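Fructokinase (PDB 3LJS) probably phosphorylates fructose with ATP as phosphoryl donor, as a kinase of the PfkB (ribokinase-like) carbohydrate kinase family. Local coordinates at residues V42-A47 with D70-A75; S182-G187 with L201-N206; F117-F122 with M153-A158. All blocks are in the same frame, centred on the assembly; numbering follows the deposited sequence.

Contact 1: V42-A47 with D70-A75; sequences VAVAVA and DSFAEA
The F72 ring meets V44 obliquely: methyl CG2 of V44 lies 4.2 Å from ring atom CE1, and the same ring stacks with F55 of strand 53-60 and touches A13 and T79. This is packing between two neighbouring helices of the ribokinase-like alpha/beta fold, 38-49 and 63-75, joined in the chain through strand 53-60, one of the parallel strands of the large sheet. The short segments run nearly parallel, 21° between their directions and 10.0 Å between their axes. V44 spreads its two methyls over two partners one helical turn apart. With CG1 anti to the backbone N (chi1 176°), that branch meets CB of A75 at 4.1 Å, while CG2 serves the phenylalanine. Between the two segments the bonding is wholly van der Waals. On the sheet side, A43 and A47 rest on V53, V46 on V53 and I7, and V42 on C9, so helix 38-49 is seated on strands 6-10 and 53-60 of the large sheet while A47 points at the neighbouring helix and V44 reaches it with its methyls. At A75 the backbone itself joins in: CB of A47 sits 3.2 Å from the carbonyl O of A75.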
ATOM      1  N   VAL B  42     -10.838   6.971 -18.165  1.00 16.93           N
ATOM      2  CA  VAL B  42     -11.432   7.125 -19.488  1.00 15.69           C
ATOM      3  C   VAL B  42     -12.806   6.470 -19.515  1.00 15.92           C
ATOM      4  O   VAL B  42     -13.762   7.037 -20.043  1.00 17.95           O
ATOM      5  CB  VAL B  42     -10.533   6.504 -20.578  1.00 17.22           C
ATOM      6  CG1 VAL B  42     -11.241   6.550 -21.929  1.00 16.04           C
ATOM      7  CG2 VAL B  42      -9.205   7.273 -20.656  1.00 15.66           C
ATOM      8  N   ALA B  43     -12.907   5.286 -18.920  1.00 15.50           N
ATOM      9  CA  ALA B  43     -14.163   4.550 -18.880  1.00 16.90           C
ATOM     10  C   ALA B  43     -15.265   5.336 -18.174  1.00 18.77           C
ATOM     11  O   ALA B  43     -16.399   5.421 -18.668  1.00 16.39           O
ATOM     12  CB  ALA B  43     -13.958   3.197 -18.186  1.00 15.73           C
ATOM     13  N   VAL B  44     -14.936   5.912 -17.022  1.00 17.88           N
ATOM     14  CA  VAL B  44     -15.921   6.671 -16.266  1.00 19.76           C
ATOM     15  C   VAL B  44     -16.338   7.934 -17.004  1.00 19.31           C
ATOM     16  O   VAL B  44     -17.498   8.347 -16.940  1.00 19.07           O
ATOM     17  CB  VAL B  44     -15.391   7.036 -14.861  1.00 20.55           C
ATOM     18  CG1 VAL B  44     -16.400   7.911 -14.136  1.00 25.51           C
ATOM     19  CG2 VAL B  44     -15.142   5.763 -14.059  1.00 20.70           C
ATOM     20  N   ALA B  45     -15.396   8.553 -17.710  1.00 18.83           N
ATOM     21  CA  ALA B  45     -15.718   9.763 -18.461  1.00 19.23           C
ATOM     22  C   ALA B  45     -16.702   9.422 -19.578  1.00 18.96           C
ATOM     23  O   ALA B  45     -17.641  10.172 -19.835  1.00 19.61           O
ATOM     24  CB  ALA B  45     -14.445  10.376 -19.047  1.00 20.00           C
ATOM     25  N   VAL B  46     -16.477   8.291 -20.244  1.00 17.39           N
ATOM     26  CA  VAL B  46     -17.354   7.857 -21.331  1.00 17.38           C
ATOM     27  C   VAL B  46     -18.751   7.526 -20.798  1.00 17.53           C
ATOM     28  O   VAL B  46     -19.755   7.898 -21.402  1.00 17.75           O
ATOM     29  CB  VAL B  46     -16.790   6.597 -22.053  1.00 17.28           C
ATOM     30  CG1 VAL B  46     -17.803   6.075 -23.079  1.00 16.64           C
ATOM     31  CG2 VAL B  46     -15.479   6.934 -22.750  1.00 14.78           C
ATOM     32  N   ALA B  47     -18.809   6.831 -19.666  1.00 17.38           N
ATOM     33  CA  ALA B  47     -20.086   6.445 -19.071  1.00 19.27           C
ATOM     34  C   ALA B  47     -20.906   7.660 -18.636  1.00 19.90           C
ATOM     35  O   ALA B  47     -22.127   7.671 -18.750  1.00 19.33           O
ATOM     36  CB  ALA B  47     -19.847   5.530 -17.881  1.00 19.40           C
ATOM     37  N   ASP B  70     -17.576  -1.332  -7.382  1.00 26.81           N
ATOM     38  CA  ASP B  70     -18.822  -0.615  -7.127  1.00 27.27           C
ATOM     39  C   ASP B  70     -18.821   0.761  -7.778  1.00 26.99           C
ATOM     40  O   ASP B  70     -19.855   1.214  -8.271  1.00 27.10           O
ATOM     41  CB  ASP B  70     -19.069  -0.469  -5.620  1.00 29.19           C
ATOM     42  CG  ASP B  70     -19.243  -1.807  -4.923  1.00 31.98           C
ATOM     43  OD1 ASP B  70     -19.838  -2.726  -5.525  1.00 33.65           O
ATOM     44  OD2 ASP B  70     -18.797  -1.937  -3.763  1.00 34.95           O
ATOM     45  N   SER B  71     -17.668   1.428  -7.774  1.00 25.59           N
ATOM     46  CA  SER B  71     -17.556   2.746  -8.394  1.00 25.33           C
ATOM     47  C   SER B  71     -17.876   2.633  -9.884  1.00 24.49           C
ATOM     48  O   SER B  71     -18.557   3.494 -10.445  1.00 22.89           O
ATOM     49  CB  SER B  71     -16.144   3.316  -8.209  1.00 26.43           C
ATOM     50  OG  SER B  71     -15.872   3.569  -6.838  1.00 27.30           O
ATOM     51  N   PHE B  72     -17.381   1.574 -10.521  1.00 23.71           N
ATOM     52  CA  PHE B  72     -17.643   1.354 -11.944  1.00 22.87           C
ATOM     53  C   PHE B  72     -19.135   1.119 -12.174  1.00 24.31           C
ATOM     54  O   PHE B  72     -19.734   1.701 -13.081  1.00 23.71           O
ATOM     55  CB  PHE B  72     -16.858   0.141 -12.467  1.00 21.64           C
ATOM     56  CG  PHE B  72     -15.406   0.427 -12.773  1.00 20.20           C
ATOM     57  CD1 PHE B  72     -15.044   1.535 -13.539  1.00 22.21           C
ATOM     58  CD2 PHE B  72     -14.405  -0.439 -12.330  1.00 20.55           C
ATOM     59  CE1 PHE B  72     -13.693   1.780 -13.864  1.00 20.05           C
ATOM     60  CE2 PHE B  72     -13.055  -0.206 -12.646  1.00 18.37           C
ATOM     61  CZ  PHE B  72     -12.702   0.905 -13.415  1.00 19.19           C
ATOM     62  N   ALA B  73     -19.729   0.260 -11.351  1.00 24.81           N
ATOM     63  CA  ALA B  73     -21.150  -0.047 -11.470  1.00 27.63           C
ATOM     64  C   ALA B  73     -22.008   1.209 -11.314  1.00 28.04           C
ATOM     65  O   ALA B  73     -22.916   1.449 -12.110  1.00 28.81           O
ATOM     66  CB  ALA B  73     -21.547  -1.090 -10.427  1.00 28.34           C
ATOM     67  N   GLU B  74     -21.713   2.013 -10.296  1.00 29.19           N
ATOM     68  CA  GLU B  74     -22.469   3.240 -10.043  1.00 30.44           C
ATOM     69  C   GLU B  74     -22.347   4.248 -11.183  1.00 29.82           C
ATOM     70  O   GLU B  74     -23.260   5.043 -11.415  1.00 28.75           O
ATOM     71  CB  GLU B  74     -21.993   3.905  -8.746  1.00 34.21           C
ATOM     72  CG  GLU B  74     -21.891   2.956  -7.563  1.00 42.71           C
ATOM     73  CD  GLU B  74     -21.391   3.637  -6.296  1.00 46.76           C
ATOM     74  OE1 GLU B  74     -20.470   4.483  -6.385  1.00 48.53           O
ATOM     75  OE2 GLU B  74     -21.914   3.311  -5.207  1.00 49.75           O
ATOM     76  N   ALA B  75     -21.222   4.221 -11.895  1.00 27.41           N
ATOM     77  CA  ALA B  75     -21.008   5.161 -12.991  1.00 26.25           C
ATOM     78  C   ALA B  75     -21.646   4.711 -14.295  1.00 24.86           C
ATOM     79  O   ALA B  75     -21.734   5.480 -15.251  1.00 26.76           O
ATOM     80  CB  ALA B  75     -19.517   5.390 -13.200  1.00 25.30           C
TER

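Contact 2: S182-G187 with L201-N206; sequences SRLWKG and LDYLAN
Y203 meets L184 and L204 meets W185, two adjacent residues of helix 198-207 against two adjacent residues of helix 181-189. Y203 comes first. Its CG is anti to the backbone N (chi1 167°), which carries the ring across to the other helix, where CE2 lies 3.8 Å from CD1 of L184. The two side chains cross at about a right angle, and the methyl approaches the ring obliquely. Beyond this pair, the Y203 ring meets F169 and rests on P180 and A181. L204 follows, its CB directed at helix 181-189. Methyl CD2 sits over one face of the W185 indole, in a CH-pi contact 4.2 Å from the centroid of the five-membered ring and 26° off its normal. The methyl is displaced toward the ring rim, 3.9 Å from CE2. The two side chains slide past each other in opposite directions, bringing CZ2 of W185 to 3.8 Å from O of L204. Just past the segment, T207 fixes the indole's polar corner, its OG1 hydrogen-bonded to both W185 NE1 and L204 O. Two consecutive helices joined through strand 193-197 pack here in the manner of the alpha/beta layers of the ribokinase-like fold, near its ATP site: the side chain of L184 is about 9 Å from that of R170 and the side chain of L204 about 10 Å from that of K195, both ATP-binding residues.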
ATOM      1  N   SER B 182      11.415  -0.172 -26.313  1.00 28.40           N
ATOM      2  CA  SER B 182      10.954  -1.287 -27.129  1.00 28.96           C
ATOM      3  C   SER B 182       9.446  -1.549 -27.056  1.00 27.98           C
ATOM      4  O   SER B 182       8.774  -1.660 -28.084  1.00 26.88           O
ATOM      5  CB  SER B 182      11.712  -2.553 -26.734  1.00 30.63           C
ATOM      6  OG  SER B 182      11.328  -3.633 -27.558  1.00 39.44           O
ATOM      7  N   ARG B 183       8.915  -1.657 -25.843  1.00 27.04           N
ATOM      8  CA  ARG B 183       7.489  -1.915 -25.670  1.00 26.26           C
ATOM      9  C   ARG B 183       6.635  -0.735 -26.110  1.00 24.55           C
ATOM     10  O   ARG B 183       5.583  -0.918 -26.724  1.00 24.81           O
ATOM     11  CB  ARG B 183       7.185  -2.253 -24.214  1.00 26.00           C
ATOM     12  CG  ARG B 183       7.717  -3.602 -23.792  1.00 26.82           C
ATOM     13  CD  ARG B 183       7.586  -3.771 -22.304  1.00 29.29           C
ATOM     14  NE  ARG B 183       8.319  -4.942 -21.843  1.00 30.48           N
ATOM     15  CZ  ARG B 183       8.648  -5.159 -20.577  1.00 30.51           C
ATOM     16  NH1 ARG B 183       8.306  -4.281 -19.643  1.00 25.40           N
ATOM     17  NH2 ARG B 183       9.332  -6.250 -20.251  1.00 30.52           N
ATOM     18  N   LEU B 184       7.085   0.473 -25.796  1.00 22.58           N
ATOM     19  CA  LEU B 184       6.345   1.661 -26.179  1.00 24.09           C
ATOM     20  C   LEU B 184       6.198   1.721 -27.697  1.00 24.63           C
ATOM     21  O   LEU B 184       5.104   1.960 -28.204  1.00 24.12           O
ATOM     22  CB  LEU B 184       7.044   2.921 -25.657  1.00 23.66           C
ATOM     23  CG  LEU B 184       7.153   2.995 -24.128  1.00 25.92           C
ATOM     24  CD1 LEU B 184       7.870   4.276 -23.713  1.00 23.23           C
ATOM     25  CD2 LEU B 184       5.757   2.941 -23.515  1.00 24.10           C
ATOM     26  N   TRP B 185       7.289   1.496 -28.427  1.00 25.10           N
ATOM     27  CA  TRP B 185       7.223   1.527 -29.888  1.00 24.56           C
ATOM     28  C   TRP B 185       6.320   0.424 -30.431  1.00 24.41           C
ATOM     29  O   TRP B 185       5.616   0.627 -31.415  1.00 23.80           O
ATOM     30  CB  TRP B 185       8.618   1.396 -30.517  1.00 25.21           C
ATOM     31  CG  TRP B 185       9.381   2.689 -30.584  1.00 26.69           C
ATOM     32  CD1 TRP B 185      10.539   2.996 -29.923  1.00 27.71           C
ATOM     33  CD2 TRP B 185       9.035   3.851 -31.348  1.00 26.71           C
ATOM     34  NE1 TRP B 185      10.935   4.277 -30.229  1.00 28.73           N
ATOM     35  CE2 TRP B 185      10.032   4.824 -31.101  1.00 28.53           C
ATOM     36  CE3 TRP B 185       7.982   4.165 -32.217  1.00 26.60           C
ATOM     37  CZ2 TRP B 185      10.005   6.091 -31.693  1.00 28.73           C
ATOM     38  CZ3 TRP B 185       7.955   5.427 -32.807  1.00 28.93           C
ATOM     39  CH2 TRP B 185       8.963   6.374 -32.540  1.00 28.96           C
ATOM     40  N   LYS B 186       6.344  -0.745 -29.798  1.00 23.75           N
ATOM     41  CA  LYS B 186       5.502  -1.839 -30.258  1.00 24.49           C
ATOM     42  C   LYS B 186       4.030  -1.483 -30.080  1.00 23.30           C
ATOM     43  O   LYS B 186       3.210  -1.717 -30.973  1.00 23.85           O
ATOM     44  CB  LYS B 186       5.812  -3.129 -29.500  1.00 27.06           C
ATOM     45  CG  LYS B 186       4.976  -4.301 -29.982  1.00 30.95           C
ATOM     46  CD  LYS B 186       5.556  -5.631 -29.543  1.00 36.77           C
ATOM     47  CE  LYS B 186       4.764  -6.793 -30.131  1.00 39.03           C
ATOM     48  NZ  LYS B 186       5.376  -8.107 -29.778  1.00 40.51           N
ATOM     49  N   GLY B 187       3.693  -0.923 -28.924  1.00 21.50           N
ATOM     50  CA  GLY B 187       2.317  -0.536 -28.681  1.00 20.79           C
ATOM     51  C   GLY B 187       1.897   0.502 -29.707  1.00 22.37           C
ATOM     52  O   GLY B 187       0.801   0.433 -30.277  1.00 19.83           O
ATOM     53  N   LEU B 201       6.988  12.858 -26.827  1.00 30.87           N
ATOM     54  CA  LEU B 201       7.403  12.977 -28.219  1.00 31.30           C
ATOM     55  C   LEU B 201       8.919  13.213 -28.241  1.00 32.19           C
ATOM     56  O   LEU B 201       9.633  12.652 -29.073  1.00 32.30           O
ATOM     57  CB  LEU B 201       6.666  14.142 -28.889  1.00 30.41           C
ATOM     58  CG  LEU B 201       6.988  14.475 -30.350  1.00 31.09           C
ATOM     59  CD1 LEU B 201       6.850  13.233 -31.220  1.00 30.61           C
ATOM     60  CD2 LEU B 201       6.051  15.579 -30.835  1.00 30.40           C
ATOM     61  N   ASP B 202       9.403  14.032 -27.309  1.00 33.97           N
ATOM     62  CA  ASP B 202      10.831  14.318 -27.219  1.00 34.41           C
ATOM     63  C   ASP B 202      11.577  13.053 -26.818  1.00 33.00           C
ATOM     64  O   ASP B 202      12.624  12.733 -27.380  1.00 32.63           O
ATOM     65  CB  ASP B 202      11.095  15.428 -26.196  1.00 37.08           C
ATOM     66  CG  ASP B 202      10.512  16.762 -26.621  1.00 40.79           C
ATOM     67  OD1 ASP B 202      10.618  17.096 -27.822  1.00 41.11           O
ATOM     68  OD2 ASP B 202       9.958  17.482 -25.758  1.00 43.97           O
ATOM     69  N   TYR B 203      11.027  12.337 -25.843  1.00 32.26           N
ATOM     70  CA  TYR B 203      11.622  11.092 -25.372  1.00 32.04           C
ATOM     71  C   TYR B 203      11.784  10.130 -26.543  1.00 32.25           C
ATOM     72  O   TYR B 203      12.858   9.568 -26.759  1.00 32.12           O
ATOM     73  CB  TYR B 203      10.723  10.449 -24.309  1.00 33.33           C
ATOM     74  CG  TYR B 203      11.082   9.012 -23.992  1.00 35.33           C
ATOM     75  CD1 TYR B 203      12.137   8.705 -23.132  1.00 35.85           C
ATOM     76  CD2 TYR B 203      10.388   7.958 -24.584  1.00 35.70           C
ATOM     77  CE1 TYR B 203      12.491   7.381 -22.873  1.00 36.85           C
ATOM     78  CE2 TYR B 203      10.734   6.633 -24.333  1.00 36.94           C
ATOM     79  CZ  TYR B 203      11.785   6.352 -23.479  1.00 36.58           C
ATOM     80  OH  TYR B 203      12.132   5.043 -23.246  1.00 38.03           O
ATOM     81  N   LEU B 204      10.705   9.944 -27.298  1.00 31.53           N
ATOM     82  CA  LEU B 204      10.723   9.042 -28.443  1.00 31.21           C
ATOM     83  C   LEU B 204      11.718   9.489 -29.509  1.00 31.56           C
ATOM     84  O   LEU B 204      12.385   8.661 -30.134  1.00 31.31           O
ATOM     85  CB  LEU B 204       9.315   8.933 -29.042  1.00 29.69           C
ATOM     86  CG  LEU B 204       8.302   8.244 -28.119  1.00 28.80           C
ATOM     87  CD1 LEU B 204       6.888   8.436 -28.638  1.00 27.30           C
ATOM     88  CD2 LEU B 204       8.653   6.763 -28.017  1.00 25.55           C
ATOM     89  N   ALA B 205      11.817  10.798 -29.715  1.00 33.87           N
ATOM     90  CA  ALA B 205      12.745  11.334 -30.705  1.00 35.69           C
ATOM     91  C   ALA B 205      14.168  10.987 -30.279  1.00 37.62           C
ATOM     92  O   ALA B 205      15.005  10.616 -31.104  1.00 38.38           O
ATOM     93  CB  ALA B 205      12.580  12.844 -30.818  1.00 34.11           C
ATOM     94  N   ASN B 206      14.430  11.100 -28.981  1.00 39.65           N
ATOM     95  CA  ASN B 206      15.748  10.796 -28.448  1.00 41.99           C
ATOM     96  C   ASN B 206      16.108   9.331 -28.667  1.00 42.16           C
ATOM     97  O   ASN B 206      17.247   9.016 -29.004  1.00 42.06           O
ATOM     98  CB  ASN B 206      15.816  11.134 -26.953  1.00 45.41           C
ATOM     99  CG  ASN B 206      15.692  12.627 -26.685  1.00 50.12           C
ATOM    100  OD1 ASN B 206      16.380  13.439 -27.308  1.00 53.32           O
ATOM    101  ND2 ASN B 206      14.821  12.993 -25.747  1.00 52.50           N
TER

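Contact 3: F117-F122 with M153-A158; sequences FRVEHF and MRRAQA
Van der Waals packing brings V119 and F122 against the guanidinium of R155. Methyl CG1 of V119 approaches NH2 of R155 at 3.3 Å, coming obliquely to the flat group, and CZ follows at 3.9 Å. From F122, CB lies 3.9 Å from NH1 of R155, and ring carbon CD2 lies over one face of the guanidinium. The two planes are 60° apart, far from a parallel stack. R155 gets there with CG anti to the backbone N (chi1 -165°) and a bend at chi3 (-64°), which turns the head of an otherwise extended chain toward the loop.

Water-mediated bonding is the polar link between the segments. One water donates to O of V119 at 2.7 Å and accepts from NH1 of R155 at 3.0 Å, lying at the guanidinium edge and in its plane. The carbonyl it reaches belongs to the short 3-10 turn 119-121, in the loop leading from strand 103-108 of the four-stranded sheet to helix 124-129. The contact thus lays that connection against helix 143-158, a helix of the large alpha/beta part of this ribokinase-like fold.

Among charges, R155 NH2 forms a salt bridge with E151 one turn earlier in the helix, and this probably steadies the head over the loop. V119 also touches E151.

Aromatic packing backs the loop side. F117 CE2 lies over the centre of the F122 ring, 3.7 Å above its plane; F122 meets F127 edge-to-face and also meets F10, and both F117 and F122 rest on V148.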
ATOM      1  N   PHE B 117      -3.608  -9.826 -14.938  1.00 22.33           N
ATOM      2  CA  PHE B 117      -4.586 -10.133 -15.976  1.00 21.37           C
ATOM      3  C   PHE B 117      -3.827 -10.889 -17.071  1.00 20.22           C
ATOM      4  O   PHE B 117      -2.740 -10.481 -17.468  1.00 20.10           O
ATOM      5  CB  PHE B 117      -5.170  -8.839 -16.556  1.00 20.07           C
ATOM      6  CG  PHE B 117      -6.355  -9.054 -17.459  1.00 20.98           C
ATOM      7  CD1 PHE B 117      -7.650  -8.823 -16.997  1.00 19.98           C
ATOM      8  CD2 PHE B 117      -6.181  -9.483 -18.775  1.00 20.19           C
ATOM      9  CE1 PHE B 117      -8.756  -9.012 -17.833  1.00 20.36           C
ATOM     10  CE2 PHE B 117      -7.280  -9.678 -19.618  1.00 20.44           C
ATOM     11  CZ  PHE B 117      -8.570  -9.440 -19.146  1.00 19.60           C
ATOM     12  N   ARG B 118      -4.385 -11.995 -17.547  1.00 21.65           N
ATOM     13  CA  ARG B 118      -3.732 -12.772 -18.597  1.00 22.57           C
ATOM     14  C   ARG B 118      -4.672 -12.934 -19.784  1.00 22.46           C
ATOM     15  O   ARG B 118      -5.878 -12.722 -19.656  1.00 22.57           O
ATOM     16  CB  ARG B 118      -3.291 -14.145 -18.059  1.00 25.23           C
ATOM     17  CG  ARG B 118      -2.133 -14.065 -17.050  1.00 26.56           C
ATOM     18  CD  ARG B 118      -0.866 -13.477 -17.686  1.00 29.92           C
ATOM     19  NE  ARG B 118       0.206 -13.256 -16.713  1.00 31.51           N
ATOM     20  CZ  ARG B 118       0.468 -12.094 -16.116  1.00 34.08           C
ATOM     21  NH1 ARG B 118      -0.256 -11.007 -16.386  1.00 28.88           N
ATOM     22  NH2 ARG B 118       1.450 -12.021 -15.225  1.00 33.85           N
ATOM     23  N   VAL B 119      -4.120 -13.304 -20.935  1.00 22.48           N
ATOM     24  CA  VAL B 119      -4.923 -13.452 -22.146  1.00 24.14           C
ATOM     25  C   VAL B 119      -6.168 -14.308 -21.950  1.00 24.66           C
ATOM     26  O   VAL B 119      -7.210 -14.038 -22.548  1.00 24.28           O
ATOM     27  CB  VAL B 119      -4.074 -14.018 -23.306  1.00 24.28           C
ATOM     28  CG1 VAL B 119      -4.954 -14.272 -24.521  1.00 27.90           C
ATOM     29  CG2 VAL B 119      -2.974 -13.023 -23.663  1.00 25.10           C
ATOM     30  N   GLU B 120      -6.062 -15.328 -21.103  1.00 25.27           N
ATOM     31  CA  GLU B 120      -7.187 -16.219 -20.821  1.00 28.10           C
ATOM     32  C   GLU B 120      -8.360 -15.476 -20.173  1.00 27.37           C
ATOM     33  O   GLU B 120      -9.489 -15.970 -20.173  1.00 26.53           O
ATOM     34  CB  GLU B 120      -6.733 -17.343 -19.887  1.00 33.00           C
ATOM     35  CG  GLU B 120      -6.396 -16.850 -18.484  1.00 38.80           C
ATOM     36  CD  GLU B 120      -5.539 -17.824 -17.698  1.00 43.41           C
ATOM     37  OE1 GLU B 120      -4.408 -18.110 -18.143  1.00 46.63           O
ATOM     38  OE2 GLU B 120      -5.991 -18.293 -16.632  1.00 45.68           O
ATOM     39  N   HIS B 121      -8.098 -14.293 -19.618  1.00 26.56           N
ATOM     40  CA  HIS B 121      -9.153 -13.523 -18.955  1.00 25.15           C
ATOM     41  C   HIS B 121     -10.014 -12.692 -19.901  1.00 23.87           C
ATOM     42  O   HIS B 121     -11.058 -12.172 -19.499  1.00 22.34           O
ATOM     43  CB  HIS B 121      -8.555 -12.619 -17.868  1.00 25.35           C
ATOM     44  CG  HIS B 121      -7.867 -13.371 -16.771  1.00 25.62           C
ATOM     45  ND1 HIS B 121      -8.513 -14.308 -15.990  1.00 26.89           N
ATOM     46  CD2 HIS B 121      -6.581 -13.353 -16.348  1.00 23.53           C
ATOM     47  CE1 HIS B 121      -7.652 -14.838 -15.139  1.00 23.83           C
ATOM     48  NE2 HIS B 121      -6.473 -14.277 -15.335  1.00 25.55           N
ATOM     49  N   PHE B 122      -9.582 -12.556 -21.153  1.00 24.07           N
ATOM     50  CA  PHE B 122     -10.359 -11.803 -22.138  1.00 24.28           C
ATOM     51  C   PHE B 122     -11.602 -12.612 -22.481  1.00 26.68           C
ATOM     52  O   PHE B 122     -11.581 -13.840 -22.421  1.00 26.98           O
ATOM     53  CB  PHE B 122      -9.561 -11.579 -23.425  1.00 24.82           C
ATOM     54  CG  PHE B 122      -8.570 -10.458 -23.346  1.00 23.27           C
ATOM     55  CD1 PHE B 122      -8.966  -9.191 -22.938  1.00 21.69           C
ATOM     56  CD2 PHE B 122      -7.250 -10.658 -23.727  1.00 23.78           C
ATOM     57  CE1 PHE B 122      -8.063  -8.136 -22.916  1.00 22.22           C
ATOM     58  CE2 PHE B 122      -6.338  -9.609 -23.709  1.00 22.82           C
ATOM     59  CZ  PHE B 122      -6.749  -8.346 -23.302  1.00 21.81           C
HETATM   60  N   MSE B 153      -4.704  -5.597 -28.187  1.00 18.07           N
HETATM   61  CA  MSE B 153      -4.727  -4.649 -29.294  1.00 20.06           C
HETATM   62  C   MSE B 153      -4.841  -5.381 -30.631  1.00 19.75           C
HETATM   63  O   MSE B 153      -5.550  -4.927 -31.530  1.00 18.90           O
HETATM   64  CB  MSE B 153      -3.464  -3.782 -29.284  1.00 23.44           C
HETATM   65  CG  MSE B 153      -3.318  -2.888 -28.057  1.00 26.38           C
HETATM   66 SE   MSE B 153      -1.604  -1.946 -28.025  1.00 39.76          SE
HETATM   67  CE  MSE B 153      -2.145  -0.262 -28.797  1.00 35.24           C
ATOM     68  N   ARG B 154      -4.148  -6.513 -30.764  1.00 18.77           N
ATOM     69  CA  ARG B 154      -4.202  -7.286 -32.003  1.00 20.59           C
ATOM     70  C   ARG B 154      -5.572  -7.939 -32.181  1.00 19.62           C
ATOM     71  O   ARG B 154      -6.101  -8.020 -33.293  1.00 19.98           O
ATOM     72  CB  ARG B 154      -3.107  -8.364 -32.023  1.00 19.71           C
ATOM     73  CG  ARG B 154      -1.691  -7.809 -32.172  1.00 21.29           C
ATOM     74  CD  ARG B 154      -0.645  -8.923 -32.289  1.00 23.99           C
ATOM     75  NE  ARG B 154      -0.597  -9.765 -31.096  1.00 23.63           N
ATOM     76  CZ  ARG B 154       0.436  -9.827 -30.261  1.00 26.40           C
ATOM     77  NH1 ARG B 154       1.521  -9.095 -30.486  1.00 25.38           N
ATOM     78  NH2 ARG B 154       0.382 -10.620 -29.195  1.00 24.61           N
ATOM     79  N   ARG B 155      -6.140  -8.407 -31.077  1.00 19.38           N
ATOM     80  CA  ARG B 155      -7.447  -9.048 -31.106  1.00 20.81           C
ATOM     81  C   ARG B 155      -8.513  -7.998 -31.455  1.00 19.99           C
ATOM     82  O   ARG B 155      -9.421  -8.247 -32.248  1.00 18.54           O
ATOM     83  CB  ARG B 155      -7.728  -9.684 -29.735  1.00 24.77           C
ATOM     84  CG  ARG B 155      -8.863 -10.687 -29.715  1.00 33.18           C
ATOM     85  CD  ARG B 155      -8.812 -11.550 -28.451  1.00 37.85           C
ATOM     86  NE  ARG B 155      -7.605 -12.376 -28.393  1.00 41.79           N
ATOM     87  CZ  ARG B 155      -7.373 -13.307 -27.467  1.00 43.11           C
ATOM     88  NH1 ARG B 155      -8.266 -13.537 -26.510  1.00 39.50           N
ATOM     89  NH2 ARG B 155      -6.250 -14.017 -27.503  1.00 42.38           N
ATOM     90  N   ALA B 156      -8.386  -6.816 -30.866  1.00 18.66           N
ATOM     91  CA  ALA B 156      -9.329  -5.736 -31.122  1.00 18.93           C
ATOM     92  C   ALA B 156      -9.347  -5.387 -32.608  1.00 17.58           C
ATOM     93  O   ALA B 156     -10.408  -5.293 -33.220  1.00 19.98           O
ATOM     94  CB  ALA B 156      -8.948  -4.504 -30.297  1.00 18.11           C
ATOM     95  N   GLN B 157      -8.167  -5.198 -33.184  1.00 18.34           N
ATOM     96  CA  GLN B 157      -8.051  -4.844 -34.593  1.00 20.01           C
ATOM     97  C   GLN B 157      -8.716  -5.899 -35.471  1.00 21.11           C
ATOM     98  O   GLN B 157      -9.512  -5.574 -36.354  1.00 20.65           O
ATOM     99  CB  GLN B 157      -6.572  -4.691 -34.971  1.00 22.32           C
ATOM    100  CG  GLN B 157      -6.310  -4.226 -36.404  1.00 24.67           C
ATOM    101  CD  GLN B 157      -6.492  -5.333 -37.427  1.00 27.61           C
ATOM    102  OE1 GLN B 157      -6.055  -6.464 -37.214  1.00 25.21           O
ATOM    103  NE2 GLN B 157      -7.125  -5.009 -38.551  1.00 27.82           N
ATOM    104  N   ALA B 158      -8.405  -7.164 -35.210  1.00 19.68           N
ATOM    105  CA  ALA B 158      -8.973  -8.255 -35.989  1.00 21.74           C
ATOM    106  C   ALA B 158     -10.488  -8.370 -35.822  1.00 22.69           C
ATOM    107  O   ALA B 158     -11.171  -8.858 -36.718  1.00 23.81           O
ATOM    108  CB  ALA B 158      -8.305  -9.570 -35.604  1.00 20.61           C
TER
HETATM  109  O   HOH W   1      -8.653 -15.463 -24.287  1.00 26.04           O

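Overall arrangement
All three contacts are partly buried and lie in one PfkB-family chain, yet they differ in chemistry. Contacts 1 and 2 each pair helices separated by one strand of the large sheet; their centres lie 30 Å apart, on opposite sides of the chain's centre. Contact 1 is nearest that centre, at 13 Å, and is made of small aliphatic groups and one phenylalanine; contact 2, at 17 Å, relies on larger aromatic and leucine side chains. Contact 3 joins a loop to a helix and adds a bridging water and a charged head group. Contacts 2 and 3 touch directly, O of G187 lying 3.4 Å from CE of M153, a selenomethionine, whereas contact 1 touches neither.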